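Local coordinates for attachment invasion locus protein (Yersinia pestis, PDB 3QRA) that promotes adhesion to and invasion of eukaryotic host cells from the bacterial outer membrane, where it forms a beta-barrel, at residues K113-G119 with Y136-D142; Y11-R15 with A49-R53; E4-G10 with L151-F157. The contacts are given in a common frame with arbitrary orientation. Residues are numbered along the deposited sequence.

Contact 1 of 3, residues K113-G119 with Y136-D142. With C8E ((hydroxyethyloxy)tri(ethyloxy)octane), chain C; C8E ((hydroxyethyloxy)tri(ethyloxy)octane), chain D; C8E ((hydroxyethyloxy)tri(ethyloxy)octane), chain H.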
loop_
_atom_site.group_PDB
_atom_site.type_symbol
_atom_site.label_atom_id
_atom_site.label_comp_id
_atom_site.label_asym_id
_atom_site.label_seq_id
_atom_site.Cartn_x
_atom_site.Cartn_y
_atom_site.Cartn_z
ATOM N N LYS A 113 -7.336 -10.949 -9.651
ATOM C CA LYS A 113 -7.856 -11.526 -8.420
ATOM C C LYS A 113 -8.007 -10.459 -7.354
ATOM O O LYS A 113 -7.171 -9.563 -7.232
ATOM C CB LYS A 113 -6.919 -12.639 -7.924
ATOM C CG LYS A 113 -7.271 -13.209 -6.549
ATOM C CD LYS A 113 -8.524 -14.080 -6.609
ATOM C CE LYS A 113 -8.846 -14.677 -5.238
ATOM N NZ LYS A 113 -10.054 -15.547 -5.282
ATOM N N THR A 114 -9.084 -10.570 -6.580
ATOM C CA THR A 114 -9.299 -9.730 -5.407
ATOM C C THR A 114 -9.291 -10.604 -4.163
ATOM O O THR A 114 -9.941 -11.654 -4.124
ATOM C CB THR A 114 -10.660 -9.015 -5.478
ATOM O OG1 THR A 114 -10.745 -8.276 -6.701
ATOM C CG2 THR A 114 -10.837 -8.070 -4.290
ATOM N N SER A 115 -8.554 -10.174 -3.142
ATOM C CA SER A 115 -8.486 -10.926 -1.906
ATOM C C SER A 115 -8.385 -9.946 -0.760
ATOM O O SER A 115 -8.371 -8.732 -0.977
ATOM C CB SER A 115 -7.272 -11.859 -1.909
ATOM O OG SER A 115 -7.347 -12.798 -0.846
ATOM N N LEU A 116 -8.318 -10.465 0.457
ATOM C CA LEU A 116 -8.097 -9.603 1.617
ATOM C C LEU A 116 -6.697 -8.991 1.563
ATOM O O LEU A 116 -5.744 -9.613 1.065
ATOM C CB LEU A 116 -8.249 -10.407 2.905
ATOM C CG LEU A 116 -9.669 -10.877 3.222
ATOM C CD1 LEU A 116 -9.655 -11.845 4.408
ATOM C CD2 LEU A 116 -10.572 -9.667 3.499
ATOM N N ALA A 117 -6.580 -7.767 2.065
ATOM C CA ALA A 117 -5.274 -7.159 2.291
ATOM C C ALA A 117 -5.163 -6.787 3.767
ATOM O O ALA A 117 -6.146 -6.373 4.381
ATOM C CB ALA A 117 -5.096 -5.931 1.422
ATOM N N TYR A 118 -3.965 -6.921 4.321
ATOM C CA TYR A 118 -3.749 -6.703 5.749
ATOM C C TYR A 118 -2.569 -5.773 5.899
ATOM O O TYR A 118 -1.581 -5.940 5.216
ATOM C CB TYR A 118 -3.371 -8.012 6.428
ATOM C CG TYR A 118 -4.235 -9.197 6.084
ATOM C CD1 TYR A 118 -5.338 -9.520 6.859
ATOM C CD2 TYR A 118 -3.936 -10.013 4.997
ATOM C CE1 TYR A 118 -6.119 -10.632 6.566
ATOM C CE2 TYR A 118 -4.720 -11.122 4.692
ATOM C CZ TYR A 118 -5.809 -11.419 5.479
ATOM O OH TYR A 118 -6.598 -12.514 5.191
ATOM N N GLY A 119 -2.635 -4.816 6.811
ATOM C CA GLY A 119 -1.534 -3.887 6.964
ATOM C C GLY A 119 -1.250 -3.493 8.399
ATOM O O GLY A 119 -2.054 -3.719 9.301
ATOM N N TYR A 136 3.418 -1.433 6.174
ATOM C CA TYR A 136 3.574 -2.634 5.367
ATOM C C TYR A 136 2.196 -3.251 5.155
ATOM O O TYR A 136 1.309 -3.175 6.026
ATOM C CB TYR A 136 4.516 -3.644 6.040
ATOM C CG TYR A 136 4.563 -4.973 5.317
ATOM C CD1 TYR A 136 5.347 -5.136 4.176
ATOM C CD2 TYR A 136 3.825 -6.066 5.769
ATOM C CE1 TYR A 136 5.393 -6.352 3.509
ATOM C CE2 TYR A 136 3.862 -7.285 5.096
ATOM C CZ TYR A 136 4.646 -7.414 3.970
ATOM O OH TYR A 136 4.699 -8.614 3.291
ATOM N N GLU A 137 2.014 -3.848 3.984
ATOM C CA GLU A 137 0.760 -4.471 3.619
ATOM C C GLU A 137 1.037 -5.811 2.960
ATOM O O GLU A 137 2.011 -5.951 2.254
ATOM C CB GLU A 137 0.046 -3.564 2.630
ATOM C CG GLU A 137 -1.266 -4.083 2.104
ATOM C CD GLU A 137 -1.953 -2.996 1.312
ATOM O OE1 GLU A 137 -2.398 -2.016 1.950
ATOM O OE2 GLU A 137 -2.000 -3.097 0.065
ATOM N N TYR A 138 0.159 -6.780 3.178
ATOM C CA TYR A 138 0.289 -8.114 2.599
ATOM C C TYR A 138 -1.044 -8.541 1.999
ATOM O O TYR A 138 -2.105 -8.307 2.584
ATOM C CB TYR A 138 0.699 -9.113 3.679
ATOM C CG TYR A 138 0.724 -10.547 3.211
ATOM C CD1 TYR A 138 1.795 -11.040 2.465
ATOM C CD2 TYR A 138 -0.317 -11.421 3.528
ATOM C CE1 TYR A 138 1.821 -12.379 2.042
ATOM C CE2 TYR A 138 -0.296 -12.751 3.113
ATOM C CZ TYR A 138 0.765 -13.217 2.369
ATOM O OH TYR A 138 0.778 -14.537 1.972
ATOM N N SER A 139 -1.000 -9.132 0.813
ATOM C CA SER A 139 -2.206 -9.720 0.242
ATOM C C SER A 139 -1.827 -10.983 -0.508
ATOM O O SER A 139 -0.853 -10.991 -1.262
ATOM C CB SER A 139 -2.912 -8.726 -0.689
ATOM O OG SER A 139 -4.111 -9.265 -1.230
ATOM N N LYS A 140 -2.577 -12.059 -0.287
ATOM C CA LYS A 140 -2.368 -13.280 -1.049
ATOM C C LYS A 140 -3.492 -13.466 -2.061
ATOM O O LYS A 140 -4.664 -13.580 -1.698
ATOM C CB LYS A 140 -2.241 -14.520 -0.147
ATOM C CG LYS A 140 -1.788 -15.757 -0.927
ATOM C CD LYS A 140 -1.321 -16.885 -0.018
ATOM C CE LYS A 140 -0.767 -18.043 -0.843
ATOM N NZ LYS A 140 -0.204 -19.106 0.023
ATOM N N LEU A 141 -3.116 -13.470 -3.334
ATOM C CA LEU A 141 -4.048 -13.572 -4.444
ATOM C C LEU A 141 -3.882 -14.943 -5.077
ATOM O O LEU A 141 -3.058 -15.131 -5.979
ATOM C CB LEU A 141 -3.765 -12.466 -5.469
ATOM C CG LEU A 141 -3.692 -11.031 -4.927
ATOM C CD1 LEU A 141 -3.200 -10.075 -6.015
ATOM C CD2 LEU A 141 -5.043 -10.576 -4.371
ATOM N N ASP A 142 -4.667 -15.899 -4.589
ATOM C CA ASP A 142 -4.466 -17.307 -4.909
ATOM C C ASP A 142 -3.027 -17.704 -4.590
ATOM O O ASP A 142 -2.627 -17.682 -3.434
ATOM C CB ASP A 142 -4.828 -17.611 -6.364
ATOM C CG ASP A 142 -6.318 -17.477 -6.633
ATOM O OD1 ASP A 142 -7.121 -17.712 -5.704
ATOM O OD2 ASP A 142 -6.687 -17.135 -7.775
HETATM C C1 C8E C . -4.381 -16.632 6.269
HETATM C C2 C8E C . -3.151 -15.797 6.608
HETATM C C3 C8E C . -3.455 -14.303 6.619
HETATM C C4 C8E C . -2.587 -13.598 7.656
HETATM C C5 C8E C . -1.732 -12.491 7.048
HETATM C C6 C8E C . -1.555 -11.341 8.035
HETATM C C7 C8E C . -0.509 -10.343 7.555
HETATM C C8 C8E C . -0.348 -9.184 8.532
HETATM O O9 C8E C . 0.813 -8.440 8.233
HETATM C C10 C8E C . 0.571 -7.048 8.197
HETATM C C1 C8E D . -1.789 -11.103 -10.168
HETATM C C2 C8E D . -3.140 -11.704 -10.543
HETATM C C3 C8E D . -3.529 -12.811 -9.572
HETATM C C4 C8E D . -3.334 -14.200 -10.169
HETATM C C5 C8E D . -4.121 -15.231 -9.368
HETATM C C6 C8E D . -4.765 -16.275 -10.273
HETATM C C7 C8E D . -6.201 -15.910 -10.632
HETATM C C8 C8E D . -6.659 -16.687 -11.863
HETATM C C1 C8E H . 6.759 0.626 9.705
HETATM C C2 C8E H . 6.067 -0.691 9.380
HETATM C C3 C8E H . 5.817 -1.515 10.639
HETATM C C4 C8E H . 4.695 -2.527 10.422
HETATM C C5 C8E H . 5.136 -3.945 10.776
HETATM C C6 C8E H . 4.963 -4.906 9.604
HETATM C C7 C8E H . 5.941 -6.071 9.713
HETATM C C8 C8E H . 5.825 -7.019 8.526
HETATM O O9 C8E H . 7.098 -7.548 8.216
HETATM O O HOH W 1 -5.080 -12.261 1.028
#
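A single water takes the place of a main-chain link between these two antiparallel strands. Leu-116 O and Lys-140 N stand 4.2 Å apart, and water 1 fills the gap, accepting from Lys-140 N at 2.8 Å and donating to Leu-116 O at 2.7 Å. Two serine hydroxyls reinforce this opened stretch: Ser-115 OG donates to Lys-140 O (2.9 Å) and Ser-139 OG to Leu-116 O (2.8 Å), so side chains do work that backbone amides do elsewhere. Regular pairing resumes at Tyr-118 and Tyr-138, a hydrogen-bonded pair in which Tyr-118 N reaches Tyr-138 O at 2.9 Å and Tyr-138 N reaches Tyr-118 O at 2.8 Å. Their rings meet at CD2 of each, 4.2 Å apart, and a C8E detergent chain lies over one face of the Tyr-118 ring, as expected on the lipid-facing surface of an outer-membrane barrel. At the other end, Leu-141 CD2 packs on Ser-115 CB (3.6 Å), and Lys-113 NZ makes a long salt bridge with Asp-142 OD1 (3.7 Å). The opposite, lumenal face carries Ala-117, Glu-137 and Ser-139; Glu-137 hydrogen-bonds across the interior to Tyr-71 and Ser-73 of strand 66-81. The pair belongs to the hairpin of strands 108-124 and 130-141, which continues the sheet to strand 86-102 on one side and to strand 144-156 on the other.

Contact 2 of 3, residues Y11-R15 with A49-R53. With C8E ((hydroxyethyloxy)tri(ethyloxy)octane), chain G; C8E ((hydroxyethyloxy)tri(ethyloxy)octane), chain B.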
loop_
_atom_site.group_PDB
_atom_site.type_symbol
_atom_site.label_atom_id
_atom_site.label_comp_id
_atom_site.label_asym_id
_atom_site.label_seq_id
_atom_site.Cartn_x
_atom_site.Cartn_y
_atom_site.Cartn_z
ATOM N N TYR A 11 5.562 7.033 -1.319
ATOM C CA TYR A 11 6.046 5.989 -2.200
ATOM C C TYR A 11 5.442 4.669 -1.765
ATOM O O TYR A 11 5.247 4.427 -0.561
ATOM C CB TYR A 11 7.561 5.875 -2.081
ATOM C CG TYR A 11 8.327 7.121 -2.446
ATOM C CD1 TYR A 11 8.672 7.380 -3.769
ATOM C CD2 TYR A 11 8.732 8.026 -1.464
ATOM C CE1 TYR A 11 9.387 8.510 -4.109
ATOM C CE2 TYR A 11 9.443 9.162 -1.794
ATOM C CZ TYR A 11 9.765 9.397 -3.117
ATOM O OH TYR A 11 10.473 10.517 -3.452
ATOM N N ALA A 12 5.119 3.833 -2.745
ATOM C CA ALA A 12 4.795 2.435 -2.459
ATOM C C ALA A 12 5.650 1.520 -3.336
ATOM O O ALA A 12 5.875 1.808 -4.512
ATOM C CB ALA A 12 3.309 2.178 -2.678
ATOM N N GLN A 13 6.149 0.426 -2.767
ATOM C CA GLN A 13 6.929 -0.516 -3.559
ATOM C C GLN A 13 6.525 -1.924 -3.141
ATOM O O GLN A 13 6.453 -2.221 -1.947
ATOM C CB GLN A 13 8.424 -0.305 -3.335
ATOM C CG GLN A 13 9.294 -1.294 -4.097
ATOM C CD GLN A 13 10.480 -0.632 -4.772
ATOM O OE1 GLN A 13 10.928 -1.074 -5.829
ATOM N NE2 GLN A 13 11.006 0.422 -4.154
ATOM N N SER A 14 6.226 -2.766 -4.120
ATOM C CA SER A 14 5.799 -4.134 -3.845
ATOM C C SER A 14 6.876 -5.142 -4.232
ATOM O O SER A 14 7.688 -4.901 -5.133
ATOM C CB SER A 14 4.508 -4.476 -4.610
ATOM O OG SER A 14 3.421 -3.640 -4.260
ATOM N N ARG A 15 6.885 -6.257 -3.507
ATOM C CA ARG A 15 7.560 -7.476 -3.897
ATOM C C ARG A 15 6.455 -8.475 -4.210
ATOM O O ARG A 15 5.467 -8.554 -3.487
ATOM C CB ARG A 15 8.421 -8.010 -2.751
ATOM C CG ARG A 15 9.666 -7.171 -2.439
ATOM C CD ARG A 15 10.567 -7.912 -1.449
ATOM N NE ARG A 15 11.827 -7.214 -1.218
ATOM N N ALA A 49 -3.549 2.305 -2.021
ATOM C CA ALA A 49 -2.223 2.081 -2.589
ATOM C C ALA A 49 -2.329 1.543 -4.005
ATOM O O ALA A 49 -3.260 0.807 -4.346
ATOM C CB ALA A 49 -1.410 1.104 -1.704
ATOM N N GLN A 50 -1.367 1.914 -4.835
ATOM C CA GLN A 50 -1.272 1.317 -6.150
ATOM C C GLN A 50 0.191 1.135 -6.490
ATOM O O GLN A 50 0.999 2.014 -6.227
ATOM C CB GLN A 50 -1.998 2.175 -7.191
ATOM C CG GLN A 50 -1.128 3.157 -7.946
ATOM C CD GLN A 50 -1.775 3.614 -9.247
ATOM O OE1 GLN A 50 -3.005 3.667 -9.355
ATOM N NE2 GLN A 50 -0.951 3.911 -10.251
ATOM N N THR A 51 0.536 -0.033 -7.027
ATOM C CA THR A 51 1.864 -0.264 -7.581
ATOM C C THR A 51 1.727 -0.940 -8.938
ATOM O O THR A 51 0.709 -1.556 -9.247
ATOM C CB THR A 51 2.753 -1.142 -6.669
ATOM O OG1 THR A 51 2.134 -2.424 -6.482
ATOM C CG2 THR A 51 2.992 -0.468 -5.317
ATOM N N ARG A 52 2.748 -0.811 -9.761
ATOM C CA ARG A 52 2.652 -1.376 -11.096
ATOM C C ARG A 52 4.015 -1.602 -11.681
ATOM O O ARG A 52 5.007 -1.000 -11.267
ATOM C CB ARG A 52 1.828 -0.466 -12.013
ATOM C CG ARG A 52 2.431 0.910 -12.225
ATOM C CD ARG A 52 1.417 1.866 -12.857
ATOM N NE ARG A 52 2.059 3.035 -13.452
ATOM N N ARG A 53 4.057 -2.507 -12.644
ATOM C CA ARG A 53 5.236 -2.691 -13.466
ATOM C C ARG A 53 4.700 -2.859 -14.870
ATOM O O ARG A 53 4.055 -3.855 -15.162
ATOM C CB ARG A 53 6.003 -3.945 -13.029
ATOM C CG ARG A 53 7.254 -4.227 -13.849
ATOM C CD ARG A 53 7.805 -5.619 -13.552
HETATM C C1 C8E G . 8.801 2.729 0.048
HETATM C C2 C8E G . 9.792 3.015 -1.082
HETATM C C3 C8E G . 10.456 4.376 -0.899
HETATM C C4 C8E G . 11.708 4.530 -1.760
HETATM C C5 C8E G . 12.188 5.980 -1.785
HETATM C C6 C8E G . 12.188 6.561 -3.196
HETATM C C7 C8E G . 13.531 7.209 -3.519
HETATM C C8 C8E G . 13.608 7.656 -4.974
HETATM C C1 C8E B . -1.957 14.864 -1.516
HETATM C C2 C8E B . -1.716 15.333 -0.086
HETATM C C3 C8E B . -0.268 15.106 0.336
HETATM C C4 C8E B . 0.353 16.369 0.919
HETATM C C5 C8E B . 1.615 16.773 0.158
HETATM C C6 C8E B . 2.845 16.467 1.004
HETATM C C7 C8E B . 4.097 16.309 0.147
HETATM C C8 C8E B . 5.104 15.378 0.813
HETATM O O9 C8E B . 5.534 14.439 -0.150
HETATM C C10 C8E B . 6.563 13.583 0.297
HETATM C C11 C8E B . 6.132 12.173 -0.077
HETATM O O12 C8E B . 7.161 11.257 0.214
HETATM C C13 C8E B . 7.451 11.235 1.581
HETATM C C14 C8E B . 8.880 10.784 1.805
HETATM O O15 C8E B . 9.019 10.472 3.174
HETATM C C16 C8E B . 9.273 11.619 3.959
HETATM C C17 C8E B . 10.568 12.289 3.522
#
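Thr-51 lays its CG2 methyl against Ala-12, 3.8 Å from CB, inside the eight-stranded antiparallel barrel. The strands involved, 5-18 and 42-53, are not neighbours in the sheet, since strand 28-37 runs between them; what meets here is a pair of inward-pointing side-chain surfaces. The sheet curves sharply enough to bring the two segments within 6.7 Å at their axes, with their N-to-C directions 57° apart. So close an approach suits small side chains, and those that touch most closely, Ala-12, Ser-14 and Thr-51, are all small; the two segments together bury a modest 165 Å². Alternation along the strands turns Gln-13, Gln-50 and Arg-52 away from the partner segment. Tyr-11 meets detergent, its CB 3.5 Å from C3 of C8E (chain G). Within the barrel, Tyr-71 of strand 66-81 and Pro-27 flank Thr-51, while Met-150 of strand 144-156 touches both Ala-12 and Ala-49. Ser-14 also hydrogen-bonds Thr-148 of that last strand, so a chain of hydroxyls links three strands. The link across the two segments is the 2.8 Å hydrogen bond joining Ser-14 OG and Thr-51 OG1, in which either hydroxyl could be the donor.

Contact 3 of 3, residues E4-G10 with L151-F157. With C8E ((hydroxyethyloxy)tri(ethyloxy)octane), chain B.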
loop_
_atom_site.group_PDB
_atom_site.type_symbol
_atom_site.label_atom_id
_atom_site.label_comp_id
_atom_site.label_asym_id
_atom_site.label_seq_id
_atom_site.Cartn_x
_atom_site.Cartn_y
_atom_site.Cartn_z
ATOM N N GLU A 4 -8.571 16.092 14.848
ATOM C CA GLU A 4 -7.520 16.388 13.863
ATOM C C GLU A 4 -7.425 15.355 12.761
ATOM O O GLU A 4 -7.539 14.149 13.009
ATOM C CB GLU A 4 -6.160 16.579 14.538
ATOM C CG GLU A 4 -6.091 17.854 15.390
ATOM C CD GLU A 4 -4.727 18.079 16.016
ATOM O OE1 GLU A 4 -3.928 17.120 16.102
ATOM O OE2 GLU A 4 -4.456 19.221 16.429
ATOM N N SER A 5 -7.189 15.856 11.546
ATOM C CA SER A 5 -7.017 15.034 10.357
ATOM C C SER A 5 -5.550 15.039 9.946
ATOM O O SER A 5 -4.862 16.056 10.091
ATOM C CB SER A 5 -7.833 15.623 9.193
ATOM O OG SER A 5 -9.219 15.649 9.481
ATOM N N SER A 6 -5.090 13.917 9.406
ATOM C CA SER A 6 -3.762 13.837 8.805
ATOM C C SER A 6 -3.897 13.316 7.381
ATOM O O SER A 6 -4.581 12.339 7.132
ATOM C CB SER A 6 -2.868 12.886 9.603
ATOM O OG SER A 6 -2.792 13.278 10.971
ATOM N N ILE A 7 -3.250 13.983 6.442
ATOM C CA ILE A 7 -3.286 13.525 5.067
ATOM C C ILE A 7 -1.843 13.376 4.616
ATOM O O ILE A 7 -1.010 14.268 4.851
ATOM C CB ILE A 7 -4.064 14.527 4.162
ATOM C CG1 ILE A 7 -4.074 14.068 2.700
ATOM C CG2 ILE A 7 -3.491 15.941 4.282
ATOM C CD1 ILE A 7 -4.819 12.770 2.480
ATOM N N SER A 8 -1.549 12.241 3.991
ATOM C CA SER A 8 -0.203 11.992 3.495
ATOM C C SER A 8 -0.184 11.332 2.124
ATOM O O SER A 8 -1.105 10.586 1.760
ATOM C CB SER A 8 0.608 11.149 4.486
ATOM O OG SER A 8 -0.019 9.901 4.779
ATOM N N ILE A 9 0.882 11.621 1.378
ATOM C CA ILE A 9 1.154 10.916 0.135
ATOM C C ILE A 9 2.537 10.299 0.246
ATOM O O ILE A 9 3.424 10.853 0.898
ATOM C CB ILE A 9 1.057 11.841 -1.121
ATOM C CG1 ILE A 9 1.021 10.998 -2.398
ATOM C CG2 ILE A 9 2.203 12.860 -1.162
ATOM C CD1 ILE A 9 0.681 11.802 -3.656
ATOM N N GLY A 10 2.725 9.147 -0.381
ATOM C CA GLY A 10 3.983 8.446 -0.225
ATOM C C GLY A 10 4.310 7.471 -1.329
ATOM O O GLY A 10 3.460 7.124 -2.154
ATOM N N LEU A 151 5.985 4.576 2.318
ATOM C CA LEU A 151 6.646 5.626 3.093
ATOM C C LEU A 151 6.213 6.979 2.550
ATOM O O LEU A 151 6.481 7.299 1.395
ATOM C CB LEU A 151 8.161 5.498 2.989
ATOM C CG LEU A 151 8.984 6.628 3.623
ATOM C CD1 LEU A 151 8.781 6.673 5.135
ATOM C CD2 LEU A 151 10.466 6.467 3.289
ATOM N N GLY A 152 5.554 7.772 3.387
ATOM C CA GLY A 152 4.944 9.006 2.937
ATOM C C GLY A 152 5.035 10.131 3.945
ATOM O O GLY A 152 5.615 9.989 5.016
ATOM N N ALA A 153 4.469 11.268 3.578
ATOM C CA ALA A 153 4.523 12.450 4.423
ATOM C C ALA A 153 3.368 13.365 4.076
ATOM O O ALA A 153 2.765 13.263 2.998
ATOM C CB ALA A 153 5.864 13.188 4.259
ATOM N N GLY A 154 3.056 14.263 5.002
ATOM C CA GLY A 154 1.968 15.187 4.790
ATOM C C GLY A 154 1.715 16.021 6.029
ATOM O O GLY A 154 2.628 16.287 6.810
ATOM N N TYR A 155 0.464 16.410 6.223
ATOM C CA TYR A 155 0.151 17.399 7.238
ATOM C C TYR A 155 -0.967 16.949 8.136
ATOM O O TYR A 155 -1.769 16.107 7.753
ATOM C CB TYR A 155 -0.241 18.705 6.579
ATOM C CG TYR A 155 0.832 19.209 5.660
ATOM C CD1 TYR A 155 1.935 19.892 6.163
ATOM C CD2 TYR A 155 0.759 18.984 4.294
ATOM C CE1 TYR A 155 2.930 20.358 5.322
ATOM C CE2 TYR A 155 1.751 19.440 3.445
ATOM C CZ TYR A 155 2.832 20.125 3.963
ATOM O OH TYR A 155 3.819 20.579 3.116
ATOM N N ARG A 156 -0.999 17.523 9.333
ATOM C CA ARG A 156 -2.047 17.294 10.297
ATOM C C ARG A 156 -2.628 18.591 10.793
ATOM O O ARG A 156 -1.902 19.415 11.172
ATOM C CB ARG A 156 -1.492 16.558 11.492
ATOM C CG ARG A 156 -2.506 16.383 12.498
ATOM C CD ARG A 156 -2.169 15.371 13.445
ATOM N NE ARG A 156 -1.137 15.804 14.302
ATOM C CZ ARG A 156 -1.145 15.543 15.584
ATOM N NH1 ARG A 156 -2.117 14.844 16.040
ATOM N NH2 ARG A 156 -0.191 15.925 16.377
ATOM N N PHE A 157 -3.936 18.702 10.775
ATOM C CA PHE A 157 -4.619 19.971 10.980
ATOM C C PHE A 157 -5.964 19.700 11.617
ATOM O O PHE A 157 -6.561 18.655 11.358
ATOM C CB PHE A 157 -4.842 20.656 9.626
ATOM C CG PHE A 157 -5.491 19.758 8.599
ATOM C CD1 PHE A 157 -4.731 18.858 7.864
ATOM C CD2 PHE A 157 -6.859 19.807 8.377
ATOM C CE1 PHE A 157 -5.324 18.024 6.933
ATOM C CE2 PHE A 157 -7.458 18.978 7.442
ATOM C CZ PHE A 157 -6.690 18.085 6.721
ATOM O OXT PHE A 157 -6.491 20.506 12.380
HETATM C C1 C8E B . -1.957 14.864 -1.516
HETATM C C2 C8E B . -1.716 15.333 -0.086
HETATM C C3 C8E B . -0.268 15.106 0.336
HETATM C C4 C8E B . 0.353 16.369 0.919
HETATM C C5 C8E B . 1.615 16.773 0.158
HETATM C C6 C8E B . 2.845 16.467 1.004
HETATM C C7 C8E B . 4.097 16.309 0.147
HETATM C C8 C8E B . 5.104 15.378 0.813
HETATM O O9 C8E B . 5.534 14.439 -0.150
HETATM C C10 C8E B . 6.563 13.583 0.297
HETATM C C11 C8E B . 6.132 12.173 -0.077
HETATM O O12 C8E B . 7.161 11.257 0.214
HETATM C C13 C8E B . 7.451 11.235 1.581
HETATM C C14 C8E B . 8.880 10.784 1.805
HETATM O O15 C8E B . 9.019 10.472 3.174
HETATM C C16 C8E B . 9.273 11.619 3.959
HETATM C C17 C8E B . 10.568 12.289 3.522
HETATM O O HOH W 2 -4.931 21.399 14.746
HETATM O O HOH W 3 -9.778 17.785 11.015
#
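Closing a barrel means satisfying the two edges of its sheet with each other, and here residues 5-10 of the first strand, 5-18, meet residues 151-156 of the last, 144-156, in antiparallel pairing. Ser-5, Ile-7 and Ile-9 supply both main-chain groups. Ser-5 N donates to Phe-157 O and Phe-157 N to Ser-5 O, each at 2.9 Å; Ile-7 N to Tyr-155 O and Tyr-155 N to Ile-7 O, also at 2.9 Å; Ile-9 N to Ala-153 O at 3.0 Å and Ala-153 N to Ile-9 O at 2.9 Å. Between them, Ser-6 and Ser-8 pair with Arg-35 and Lys-33 of strand 28-37. At Gly-10 and Gly-152 the CA atoms come within 3.4 Å, too near for a CB on either. The carboxylates near the chain ends are served as well: water 2 donates to Glu-4 OE2 (2.8 Å) and to Phe-157 OXT (3.0 Å). Glu-4 OE1, hydrogen-bonded to Met-1 N, lies 2.9 Å from Arg-156 NH1, a salt bridge of charges alone because the oxygen sits over the guanidinium face; Arg-156 finds further partners in Pro-128 O, through NE, and Glu-37. Ser-5 OG bonds Tyr-34 OH, and its CB makes a CH-pi contact with the Phe-157 ring, 4.0 Å from its centroid. First-to-last antiparallel pairing closes the barrel, and a C-terminal phenylalanine ending the last strand is common in bacterial outer-membrane beta-barrels.

From the N terminus, residues 4-10 open contact 3, which waits for the C terminus to close it and so encloses the other two. The same strand runs straight on into 11-15, whose partner arrives 33 residues later at 49-53, closing contact 2 over the intervening strand 28-37. Contact 1 begins only after that and shuts a short loop of 16 residues, so contacts 1 and 2 follow in series and none cross. Tyr-11 N and Leu-151 O, 2.9 Å apart in a probable hydrogen bond, carry the contact 3 seam into contact 2. Contacts 1 and 3 lie on opposite sides of the chain's centre: hairpin pairing and seam are parts of one closed sheet, and contact 2 joins two of its strands across the inner face.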